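Side-chain contacts in extracellular serine protease (Aeromonas sobria, PDB 3WQB), which cleaves peptide bonds after paired basic residues, one of them lysine, as a calcium-binding serine protease of the furin subfamily and a probable virulence factor: residues F174-G179 / R198-Q203; P248-F253 / G274-L279; S357-R362 / T471-Q476; Y412-I417 / K537-S542. The protein carries 1 engineered substitution. All coordinates share one frame; numbering follows the deposited sequence.

Contact 1: F174-G179 / R198-Q203; sequences FNQSYG and RLFEQQ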
# COMPACT_ATOMS: atom_id res chain seq x y z
N PHE A 174 -6.63 6.41 -8.49
CA PHE A 174 -5.42 7.02 -7.92
C PHE A 174 -4.41 5.94 -7.64
O PHE A 174 -4.61 5.11 -6.75
CB PHE A 174 -5.75 7.81 -6.65
CG PHE A 174 -6.57 9.03 -6.91
CD1 PHE A 174 -7.96 8.98 -6.90
CD2 PHE A 174 -5.95 10.25 -7.18
CE1 PHE A 174 -8.72 10.13 -7.16
CE2 PHE A 174 -6.70 11.39 -7.45
CZ PHE A 174 -8.09 11.33 -7.44
N ASN A 175 -3.34 5.94 -8.43
CA ASN A 175 -2.29 4.95 -8.30
C ASN A 175 -1.22 5.39 -7.30
O ASN A 175 -0.59 6.42 -7.50
CB ASN A 175 -1.66 4.69 -9.66
CG ASN A 175 -0.67 3.54 -9.63
OD1 ASN A 175 -1.02 2.42 -10.00
ND2 ASN A 175 0.55 3.81 -9.17
N GLN A 176 -1.06 4.61 -6.23
CA GLN A 176 -0.09 4.92 -5.18
C GLN A 176 0.92 3.79 -5.01
O GLN A 176 0.77 2.91 -4.14
CB GLN A 176 -0.80 5.17 -3.85
CG GLN A 176 -1.86 6.23 -3.92
CD GLN A 176 -2.71 6.17 -2.69
OE1 GLN A 176 -2.46 6.87 -1.70
NE2 GLN A 176 -3.67 5.24 -2.71
N SER A 177 1.94 3.82 -5.86
CA SER A 177 3.00 2.81 -5.85
C SER A 177 4.06 3.13 -4.80
O SER A 177 5.27 3.13 -5.08
CB SER A 177 3.64 2.72 -7.24
OG SER A 177 2.78 2.07 -8.15
N TYR A 178 3.59 3.41 -3.58
CA TYR A 178 4.47 3.85 -2.49
C TYR A 178 3.94 3.40 -1.14
O TYR A 178 2.82 2.92 -1.03
CB TYR A 178 4.68 5.38 -2.53
CG TYR A 178 3.41 6.19 -2.44
CD1 TYR A 178 2.73 6.36 -1.22
CD2 TYR A 178 2.90 6.84 -3.57
CE1 TYR A 178 1.57 7.12 -1.13
CE2 TYR A 178 1.74 7.60 -3.49
CZ TYR A 178 1.08 7.74 -2.27
OH TYR A 178 -0.06 8.49 -2.19
N GLY A 179 4.79 3.52 -0.12
CA GLY A 179 4.39 3.16 1.23
C GLY A 179 5.45 3.57 2.23
O GLY A 179 6.51 4.08 1.86
N ARG A 198 -10.47 11.31 4.96
CA ARG A 198 -11.75 11.96 4.66
C ARG A 198 -11.85 12.28 3.17
O ARG A 198 -12.92 12.12 2.56
CB ARG A 198 -11.92 13.22 5.51
CG ARG A 198 -12.18 12.91 6.98
CD ARG A 198 -12.04 14.13 7.85
NE ARG A 198 -12.11 13.80 9.27
CZ ARG A 198 -12.08 14.69 10.25
NH1 ARG A 198 -11.99 15.99 9.97
NH2 ARG A 198 -12.15 14.29 11.51
N LEU A 199 -10.75 12.73 2.58
CA LEU A 199 -10.72 13.00 1.15
C LEU A 199 -10.97 11.71 0.36
O LEU A 199 -11.75 11.69 -0.60
CB LEU A 199 -9.37 13.60 0.74
CG LEU A 199 -9.14 13.81 -0.75
CD1 LEU A 199 -10.14 14.81 -1.33
CD2 LEU A 199 -7.70 14.24 -1.02
N PHE A 200 -10.28 10.64 0.74
CA PHE A 200 -10.41 9.37 0.02
C PHE A 200 -11.85 8.86 0.13
O PHE A 200 -12.37 8.30 -0.83
CB PHE A 200 -9.46 8.30 0.57
CG PHE A 200 -7.99 8.46 0.20
CD1 PHE A 200 -7.38 9.70 -0.01
CD2 PHE A 200 -7.19 7.32 0.15
CE1 PHE A 200 -6.00 9.77 -0.31
CE2 PHE A 200 -5.84 7.39 -0.13
CZ PHE A 200 -5.23 8.61 -0.34
N GLU A 201 -12.47 9.04 1.29
CA GLU A 201 -13.86 8.63 1.48
C GLU A 201 -14.77 9.39 0.51
O GLU A 201 -15.60 8.79 -0.18
CB GLU A 201 -14.30 8.84 2.92
CG GLU A 201 -15.79 8.56 3.14
CD GLU A 201 -16.22 8.57 4.59
OE1 GLU A 201 -15.38 8.76 5.49
OE2 GLU A 201 -17.43 8.38 4.82
N GLN A 202 -14.60 10.71 0.45
CA GLN A 202 -15.45 11.52 -0.41
C GLN A 202 -15.26 11.16 -1.88
O GLN A 202 -16.21 11.11 -2.66
CB GLN A 202 -15.19 12.99 -0.17
CG GLN A 202 -15.73 13.45 1.16
CD GLN A 202 -17.19 13.03 1.39
OE1 GLN A 202 -18.05 13.19 0.51
NE2 GLN A 202 -17.48 12.50 2.58
N GLN A 203 -14.01 10.92 -2.26
CA GLN A 203 -13.67 10.58 -3.63
C GLN A 203 -14.14 9.19 -4.03
O GLN A 203 -14.49 8.96 -5.19
CB GLN A 203 -12.17 10.73 -3.84
CG GLN A 203 -11.73 12.19 -3.99
CD GLN A 203 -12.14 12.77 -5.33
OE1 GLN A 203 -13.16 13.45 -5.44
NE2 GLN A 203 -11.36 12.47 -6.36
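The amide nitrogen NE2 of Q176 is gripped by two acceptors, OD1 of N255 and the carbonyl O of I213, and the group fixed in this way meets the rim of F200. The setting is a beta-alpha-beta crossover of the subtilisin-like fold, in which strand 173-179 passes through helix 191-205 to strand 211-215. Q176 and F200 approach from opposite directions, and OE1 of Q176 comes to the ring edge, near its plane, 3.5 Å from CZ of F200. With amide and ring planes 65° apart, the oxygen faces the C-H border of the ring, probably a mildly favourable electrostatic contact. F174 and Q203 instead cross at about a right angle. The Q203 chain bends at its second torsion (chi2 -73°), and its NE2 arrives at the edge of the phenyl group, 3.6 Å from CE1 of F174 and equally far from CZ. That nitrogen is bonded to R169 O and OE1 of Q203 to K206, so the amide is satisfied, while Y212 stacks with both F174 and F200. N175 lies on the other side of the strand, against helices 115-124 and 335-352. At S177, the centre of an inverse gamma turn, OG accepts a bond from ND2 of N175 at 3.0 Å, lying close to the amide plane.

Contact 2: P248-F253 / G274-L279; sequences PSNSNF and GSNIFL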
# COMPACT_ATOMS: atom_id res chain seq x y z
N PRO A 248 0.19 2.65 8.57
CA PRO A 248 -1.19 3.05 8.93
C PRO A 248 -2.13 3.32 7.74
O PRO A 248 -3.33 3.03 7.83
CB PRO A 248 -0.99 4.31 9.78
CG PRO A 248 0.38 4.80 9.44
CD PRO A 248 1.19 3.57 9.16
N SER A 249 -1.61 3.84 6.64
CA SER A 249 -2.45 4.14 5.48
C SER A 249 -3.06 2.89 4.86
O SER A 249 -4.11 2.95 4.22
CB SER A 249 -1.65 4.89 4.43
OG SER A 249 -1.16 6.10 4.96
N ASN A 250 -2.40 1.75 5.05
CA ASN A 250 -2.85 0.52 4.40
C ASN A 250 -4.07 -0.10 5.04
O ASN A 250 -4.60 -1.08 4.52
CB ASN A 250 -1.72 -0.51 4.36
CG ASN A 250 -0.60 -0.12 3.44
OD1 ASN A 250 -0.72 0.82 2.64
ND2 ASN A 250 0.52 -0.84 3.54
N SER A 251 -4.53 0.45 6.17
CA SER A 251 -5.74 -0.06 6.84
C SER A 251 -6.91 0.93 6.79
O SER A 251 -7.87 0.78 7.54
CB SER A 251 -5.42 -0.46 8.29
OG SER A 251 -4.89 0.65 9.00
N ASN A 252 -6.84 1.90 5.88
CA ASN A 252 -7.87 2.93 5.83
C ASN A 252 -9.12 2.58 5.04
O ASN A 252 -10.00 3.42 4.88
CB ASN A 252 -7.31 4.28 5.34
CG ASN A 252 -7.03 4.30 3.86
OD1 ASN A 252 -7.12 3.29 3.18
ND2 ASN A 252 -6.70 5.48 3.35
N PHE A 253 -9.19 1.34 4.55
CA PHE A 253 -10.31 0.83 3.74
C PHE A 253 -10.39 1.40 2.33
O PHE A 253 -10.56 0.65 1.39
CB PHE A 253 -11.66 0.98 4.46
CG PHE A 253 -12.83 0.50 3.65
CD1 PHE A 253 -13.03 -0.86 3.44
CD2 PHE A 253 -13.74 1.41 3.09
CE1 PHE A 253 -14.11 -1.32 2.71
CE2 PHE A 253 -14.82 0.96 2.35
CZ PHE A 253 -15.01 -0.41 2.16
N GLY A 274 -0.42 -9.63 4.31
CA GLY A 274 -1.20 -9.40 5.53
C GLY A 274 -2.69 -9.49 5.28
O GLY A 274 -3.14 -9.65 4.15
N SER A 275 -3.46 -9.39 6.36
CA SER A 275 -4.91 -9.55 6.29
C SER A 275 -5.61 -8.44 5.51
O SER A 275 -6.78 -8.58 5.13
CB SER A 275 -5.51 -9.65 7.68
OG SER A 275 -5.29 -8.47 8.43
N ASN A 276 -4.88 -7.34 5.28
CA ASN A 276 -5.41 -6.20 4.53
C ASN A 276 -5.10 -6.21 3.04
O ASN A 276 -5.51 -5.30 2.34
CB ASN A 276 -4.96 -4.88 5.14
CG ASN A 276 -3.46 -4.72 5.17
OD1 ASN A 276 -2.73 -5.69 5.39
ND2 ASN A 276 -3.00 -3.49 5.01
N ILE A 277 -4.42 -7.24 2.55
CA ILE A 277 -4.26 -7.43 1.10
C ILE A 277 -5.64 -7.72 0.52
O ILE A 277 -6.39 -8.53 1.06
CB ILE A 277 -3.28 -8.58 0.78
CG1 ILE A 277 -1.89 -8.31 1.38
CG2 ILE A 277 -3.19 -8.83 -0.73
CD1 ILE A 277 -1.22 -7.00 0.92
N PHE A 278 -5.98 -7.04 -0.58
CA PHE A 278 -7.24 -7.30 -1.26
C PHE A 278 -7.05 -8.23 -2.46
O PHE A 278 -7.84 -9.16 -2.66
CB PHE A 278 -7.90 -5.98 -1.70
CG PHE A 278 -9.34 -6.13 -2.08
CD1 PHE A 278 -10.32 -6.16 -1.10
CD2 PHE A 278 -9.72 -6.28 -3.42
CE1 PHE A 278 -11.66 -6.32 -1.44
CE2 PHE A 278 -11.07 -6.43 -3.76
CZ PHE A 278 -12.03 -6.47 -2.77
N LEU A 279 -5.99 -7.99 -3.24
CA LEU A 279 -5.70 -8.77 -4.44
C LEU A 279 -4.19 -8.91 -4.62
O LEU A 279 -3.40 -8.09 -4.12
CB LEU A 279 -6.28 -8.09 -5.69
CG LEU A 279 -7.79 -8.00 -5.85
CD1 LEU A 279 -8.13 -6.92 -6.83
CD2 LEU A 279 -8.36 -9.36 -6.27
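N276 reaches across to N250 of the 3-10 segment 248-250 and joins it by a single short hydrogen bond: its ND2 donates to the carbonyl O of N250 at 2.9 Å. The N-H points almost straight at the oxygen (170°), and that oxygen lies in the plane of the N276 amide. Seen from the acceptor the geometry is less regular, for the donor sits above the plane of the N250 carbonyl, well away from its lone pairs. This is the tight part of the contact, where the same nitrogen also comes within 3.3 Å of CB of N250. N276 gets there with CG between its backbone N and carbonyl carbon (chi1 60°), a crowded position that turns the amide toward the neighbouring segment. Its other end, OD1, is tied to OG of S244, which helps to settle which way round the amide lies.

The contact slackens quickly on either side of this bond. S251 N stays 4.4 Å from N276 ND2, and OG of S251 turns back to P248 O within its own segment, where it also meets NE of R532. S249, one residue before N250, is partly exposed. N250 directs OD1 to the lysine K214 instead of to the facing segment. N276 itself belongs to a type I turn from G274 to I277, closed by the bond from I277 N to G274 O. The result is an asparagine side-chain to backbone hydrogen bond between a loop and the turn that leads into strand 277-282, an outermost strand of the parallel sheet in the subtilisin-like fold.

Contact 3: S357-R362 / T471-Q476; sequences SVRDLR and TVEAVQ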
# COMPACT_ATOMS: atom_id res chain seq x y z
N SER A 357 -19.96 1.29 -9.13
CA SER A 357 -19.26 1.93 -8.04
C SER A 357 -17.94 1.21 -7.76
O SER A 357 -17.73 0.07 -8.20
CB SER A 357 -20.12 1.90 -6.78
OG SER A 357 -20.14 0.59 -6.24
N VAL A 358 -17.07 1.88 -7.01
CA VAL A 358 -15.81 1.27 -6.59
C VAL A 358 -16.07 -0.01 -5.80
O VAL A 358 -15.39 -1.02 -6.01
CB VAL A 358 -14.96 2.27 -5.79
CG1 VAL A 358 -13.73 1.58 -5.22
CG2 VAL A 358 -14.55 3.43 -6.69
N ARG A 359 -17.05 0.01 -4.91
CA ARG A 359 -17.38 -1.19 -4.16
C ARG A 359 -17.89 -2.32 -5.05
O ARG A 359 -17.59 -3.49 -4.81
CB ARG A 359 -18.34 -0.90 -3.02
CG ARG A 359 -17.68 -0.17 -1.86
CD ARG A 359 -18.69 0.47 -0.92
NE ARG A 359 -19.61 -0.52 -0.36
CZ ARG A 359 -20.91 -0.59 -0.62
NH1 ARG A 359 -21.50 0.25 -1.47
NH2 ARG A 359 -21.62 -1.54 -0.04
N ASP A 360 -18.65 -1.98 -6.09
CA ASP A 360 -19.08 -2.98 -7.07
C ASP A 360 -17.89 -3.60 -7.78
O ASP A 360 -17.83 -4.81 -7.96
CB ASP A 360 -20.03 -2.37 -8.11
CG ASP A 360 -21.38 -2.05 -7.56
OD1 ASP A 360 -21.93 -2.89 -6.82
OD2 ASP A 360 -21.90 -0.97 -7.90
N LEU A 361 -16.94 -2.75 -8.19
CA LEU A 361 -15.76 -3.24 -8.90
C LEU A 361 -14.88 -4.11 -8.00
O LEU A 361 -14.37 -5.14 -8.45
CB LEU A 361 -14.98 -2.06 -9.48
CG LEU A 361 -15.78 -1.23 -10.48
CD1 LEU A 361 -15.15 0.13 -10.65
CD2 LEU A 361 -15.94 -1.94 -11.81
N ARG A 362 -14.73 -3.71 -6.74
CA ARG A 362 -14.05 -4.55 -5.76
C ARG A 362 -14.72 -5.92 -5.62
O ARG A 362 -14.03 -6.95 -5.55
CB ARG A 362 -14.01 -3.89 -4.39
CG ARG A 362 -13.04 -2.75 -4.25
CD ARG A 362 -12.85 -2.45 -2.78
NE ARG A 362 -11.93 -1.34 -2.60
CZ ARG A 362 -11.59 -0.82 -1.42
NH1 ARG A 362 -12.08 -1.32 -0.29
NH2 ARG A 362 -10.76 0.22 -1.39
N THR A 471 -23.94 -7.29 6.34
CA THR A 471 -23.02 -8.12 5.58
C THR A 471 -21.69 -7.39 5.57
O THR A 471 -21.60 -6.23 5.18
CB THR A 471 -23.54 -8.33 4.16
OG1 THR A 471 -24.78 -9.03 4.23
CG2 THR A 471 -22.53 -9.13 3.32
N VAL A 472 -20.65 -8.08 6.02
CA VAL A 472 -19.32 -7.50 6.17
C VAL A 472 -18.64 -7.32 4.82
O VAL A 472 -18.72 -8.18 3.93
CB VAL A 472 -18.41 -8.39 7.06
CG1 VAL A 472 -17.01 -7.81 7.15
CG2 VAL A 472 -19.00 -8.57 8.45
N GLU A 473 -17.97 -6.18 4.66
CA GLU A 473 -16.98 -6.04 3.59
C GLU A 473 -15.60 -6.08 4.22
O GLU A 473 -14.79 -6.96 3.90
CB GLU A 473 -17.22 -4.76 2.78
CG GLU A 473 -18.51 -4.83 1.95
CD GLU A 473 -19.04 -3.48 1.52
OE1 GLU A 473 -18.25 -2.61 1.09
OE2 GLU A 473 -20.27 -3.30 1.59
N ALA A 474 -15.32 -5.15 5.14
CA ALA A 474 -14.03 -5.14 5.82
C ALA A 474 -14.25 -4.82 7.28
O ALA A 474 -15.30 -4.28 7.67
CB ALA A 474 -13.09 -4.11 5.18
N VAL A 475 -13.27 -5.20 8.10
CA VAL A 475 -13.24 -4.78 9.50
C VAL A 475 -11.95 -4.05 9.81
O VAL A 475 -10.86 -4.45 9.36
CB VAL A 475 -13.46 -5.96 10.51
CG1 VAL A 475 -14.83 -6.59 10.32
CG2 VAL A 475 -12.38 -7.01 10.38
N GLN A 476 -12.07 -2.98 10.59
CA GLN A 476 -10.93 -2.27 11.13
C GLN A 476 -10.89 -2.49 12.63
O GLN A 476 -11.94 -2.55 13.29
CB GLN A 476 -11.02 -0.78 10.85
CG GLN A 476 -10.92 -0.42 9.37
CD GLN A 476 -11.27 1.02 9.12
OE1 GLN A 476 -12.29 1.51 9.61
NE2 GLN A 476 -10.45 1.71 8.33
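The guanidinium of R359 and the carboxylate of E473 meet edge to edge and nearly coplanar, their planes 26° apart; between the two segments neither group lies over a face of the other. R359 grips side-on, NE and NH2 each taking one oxygen. NE donates to OE1 of E473 at 2.9 Å, on the syn lone pair, and NH2 donates to OE2 of E473 at 2.8 Å. The second bond is nearly straight (175°), although its donor stands somewhat out of the carboxylate plane on the syn side. The paired bonds resist rotation of either flat group. The arginine chain is bent at its third torsion (chi3 59°), presenting the NE side to a glutamate that is extended beyond CG and arrives at about a right angle.

Both ends of this buried salt bridge have further partners: ND1 of H595 bonds OE2 of E473, and P433 O bonds NH2 of R359. R359 stands in the first turn of its helix, whose start is closed by a capping box in which OG of S357 accepts from D360 N at 3.0 Å, while D360 OD2 accepts from S357 N. E473 sits at a corner of its strand, where it and A474 both face L593 in a classic beta bulge. The bidentate pair thus ties the catalytic subtilisin domain to the P-domain, the two-domain architecture of furin-like proteases.

Contact 4: Y412-I417 / K537-S542; sequences YGFGLI and KFYGES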
# COMPACT_ATOMS: atom_id res chain seq x y z
N TYR A 412 -2.17 -13.50 -1.02
CA TYR A 412 -2.75 -13.18 -2.32
C TYR A 412 -4.07 -12.42 -2.24
O TYR A 412 -4.68 -12.13 -3.27
CB TYR A 412 -2.93 -14.48 -3.14
CG TYR A 412 -1.65 -15.26 -3.30
CD1 TYR A 412 -0.65 -14.80 -4.15
CD2 TYR A 412 -1.43 -16.42 -2.58
CE1 TYR A 412 0.54 -15.50 -4.29
CE2 TYR A 412 -0.25 -17.13 -2.71
CZ TYR A 412 0.73 -16.65 -3.57
OH TYR A 412 1.92 -17.34 -3.72
N GLY A 413 -4.51 -12.10 -1.02
CA GLY A 413 -5.85 -11.54 -0.85
C GLY A 413 -6.88 -12.54 -1.36
O GLY A 413 -6.82 -13.74 -1.06
N PHE A 414 -7.83 -12.04 -2.15
CA PHE A 414 -8.83 -12.90 -2.79
C PHE A 414 -8.26 -13.66 -3.98
O PHE A 414 -8.91 -14.58 -4.50
CB PHE A 414 -10.07 -12.08 -3.16
CG PHE A 414 -10.79 -11.55 -1.96
CD1 PHE A 414 -10.71 -10.21 -1.61
CD2 PHE A 414 -11.49 -12.42 -1.13
CE1 PHE A 414 -11.35 -9.73 -0.47
CE2 PHE A 414 -12.12 -11.96 0.02
CZ PHE A 414 -12.06 -10.62 0.35
N GLY A 415 -7.04 -13.32 -4.39
CA GLY A 415 -6.36 -14.02 -5.46
C GLY A 415 -5.78 -13.12 -6.52
O GLY A 415 -5.80 -11.88 -6.41
N LEU A 416 -5.26 -13.75 -7.57
CA LEU A 416 -4.70 -13.02 -8.69
C LEU A 416 -5.80 -12.47 -9.59
O LEU A 416 -6.72 -13.20 -9.98
CB LEU A 416 -3.76 -13.93 -9.49
CG LEU A 416 -3.24 -13.45 -10.84
CD1 LEU A 416 -2.38 -12.20 -10.68
CD2 LEU A 416 -2.47 -14.56 -11.55
N ILE A 417 -5.69 -11.20 -9.94
CA ILE A 417 -6.65 -10.56 -10.84
C ILE A 417 -6.91 -11.40 -12.09
O ILE A 417 -5.97 -11.89 -12.73
CB ILE A 417 -6.16 -9.17 -11.24
CG1 ILE A 417 -6.18 -8.25 -10.02
CG2 ILE A 417 -7.00 -8.60 -12.38
CD1 ILE A 417 -5.61 -6.86 -10.27
N LYS A 537 -10.67 -10.75 5.38
CA LYS A 537 -11.00 -12.18 5.48
C LYS A 537 -12.49 -12.48 5.63
O LYS A 537 -12.94 -13.57 5.26
CB LYS A 537 -10.21 -12.79 6.64
CG LYS A 537 -10.57 -14.23 6.99
CD LYS A 537 -10.20 -15.21 5.88
CE LYS A 537 -10.54 -16.64 6.27
NZ LYS A 537 -9.70 -17.14 7.39
N PHE A 538 -13.24 -11.52 6.16
CA PHE A 538 -14.63 -11.76 6.56
C PHE A 538 -15.65 -11.32 5.51
O PHE A 538 -16.85 -11.30 5.76
CB PHE A 538 -14.90 -11.10 7.91
CG PHE A 538 -13.88 -11.44 8.95
CD1 PHE A 538 -13.88 -12.68 9.56
CD2 PHE A 538 -12.91 -10.51 9.32
CE1 PHE A 538 -12.93 -13.01 10.52
CE2 PHE A 538 -11.94 -10.82 10.28
CZ PHE A 538 -11.96 -12.07 10.88
N TYR A 539 -15.16 -11.00 4.31
CA TYR A 539 -16.01 -10.49 3.24
C TYR A 539 -17.20 -11.40 2.98
O TYR A 539 -17.04 -12.58 2.65
CB TYR A 539 -15.17 -10.34 1.97
CG TYR A 539 -15.82 -9.54 0.88
CD1 TYR A 539 -15.57 -8.18 0.75
CD2 TYR A 539 -16.71 -10.15 -0.03
CE1 TYR A 539 -16.17 -7.44 -0.26
CE2 TYR A 539 -17.32 -9.40 -1.05
CZ TYR A 539 -17.04 -8.06 -1.16
OH TYR A 539 -17.62 -7.31 -2.15
N GLY A 540 -18.40 -10.83 3.11
CA GLY A 540 -19.62 -11.55 2.82
C GLY A 540 -20.31 -12.16 4.04
O GLY A 540 -21.47 -12.55 3.95
N GLU A 541 -19.59 -12.28 5.15
CA GLU A 541 -20.16 -12.86 6.38
C GLU A 541 -21.15 -11.91 7.05
O GLU A 541 -21.12 -10.70 6.82
CB GLU A 541 -19.04 -13.19 7.38
CG GLU A 541 -18.15 -14.35 6.94
CD GLU A 541 -17.24 -14.87 8.04
OE1 GLU A 541 -17.30 -14.39 9.19
OE2 GLU A 541 -16.46 -15.79 7.73
N SER A 542 -22.01 -12.46 7.91
CA SER A 542 -22.87 -11.66 8.76
C SER A 542 -22.06 -11.10 9.92
O SER A 542 -21.27 -11.82 10.55
CB SER A 542 -24.04 -12.49 9.28
OG SER A 542 -24.76 -11.76 10.26
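Y539 brings its side chain from a type II turn (F538 to E541) of the P-domain against F414, which projects from a type II' turn (Y412 to G415). Its CB makes the closest approach, 3.5 Å from CZ of F414 and 4.0 Å from CE2 of the same ring. One bond further out, CG lies 3.9 Å from F414 CZ. The phenyl ring therefore abuts the root of the tyrosine. The two rings meet obliquely, centroids 5.5 Å apart and planes at 69°.

Beyond CG the tyrosine ring leaves F414: CD1 packs 3.5 Å from the carbonyl O of E473, and the tip, OH, bonds to OD1 of D363 on helix 358-368. This course follows from CG lying opposite the backbone N (chi1 -167°). An apolar root and a polar tip thus join one residue to two parts of the structure. The turns themselves are held from within, and ND2 of N402 bonds the carbonyl oxygens of both K537 and Y539. In the turn carrying F414, G415 N donates to Y412 O at 2.9 Å.

Along the chain, contact 1 closes before contact 2 opens and contact 2 before contact 3, whereas contacts 3 and 4 interleave, their segments alternating. Contacts 1 and 2 both reach the parallel sheet of the catalytic domain, their centres about 12 Å apart. Contacts 3 and 4, with centres about 10 Å apart, each bring in part of the P-domain. Contact 2 lies about 12 Å, centre to centre, from each of the other three and touches them all: R362 and Q476 of contact 3 bond its backbone, and F278 O accepts from F414 N of contact 4. Sheet core and domain interface are therefore physically continuous.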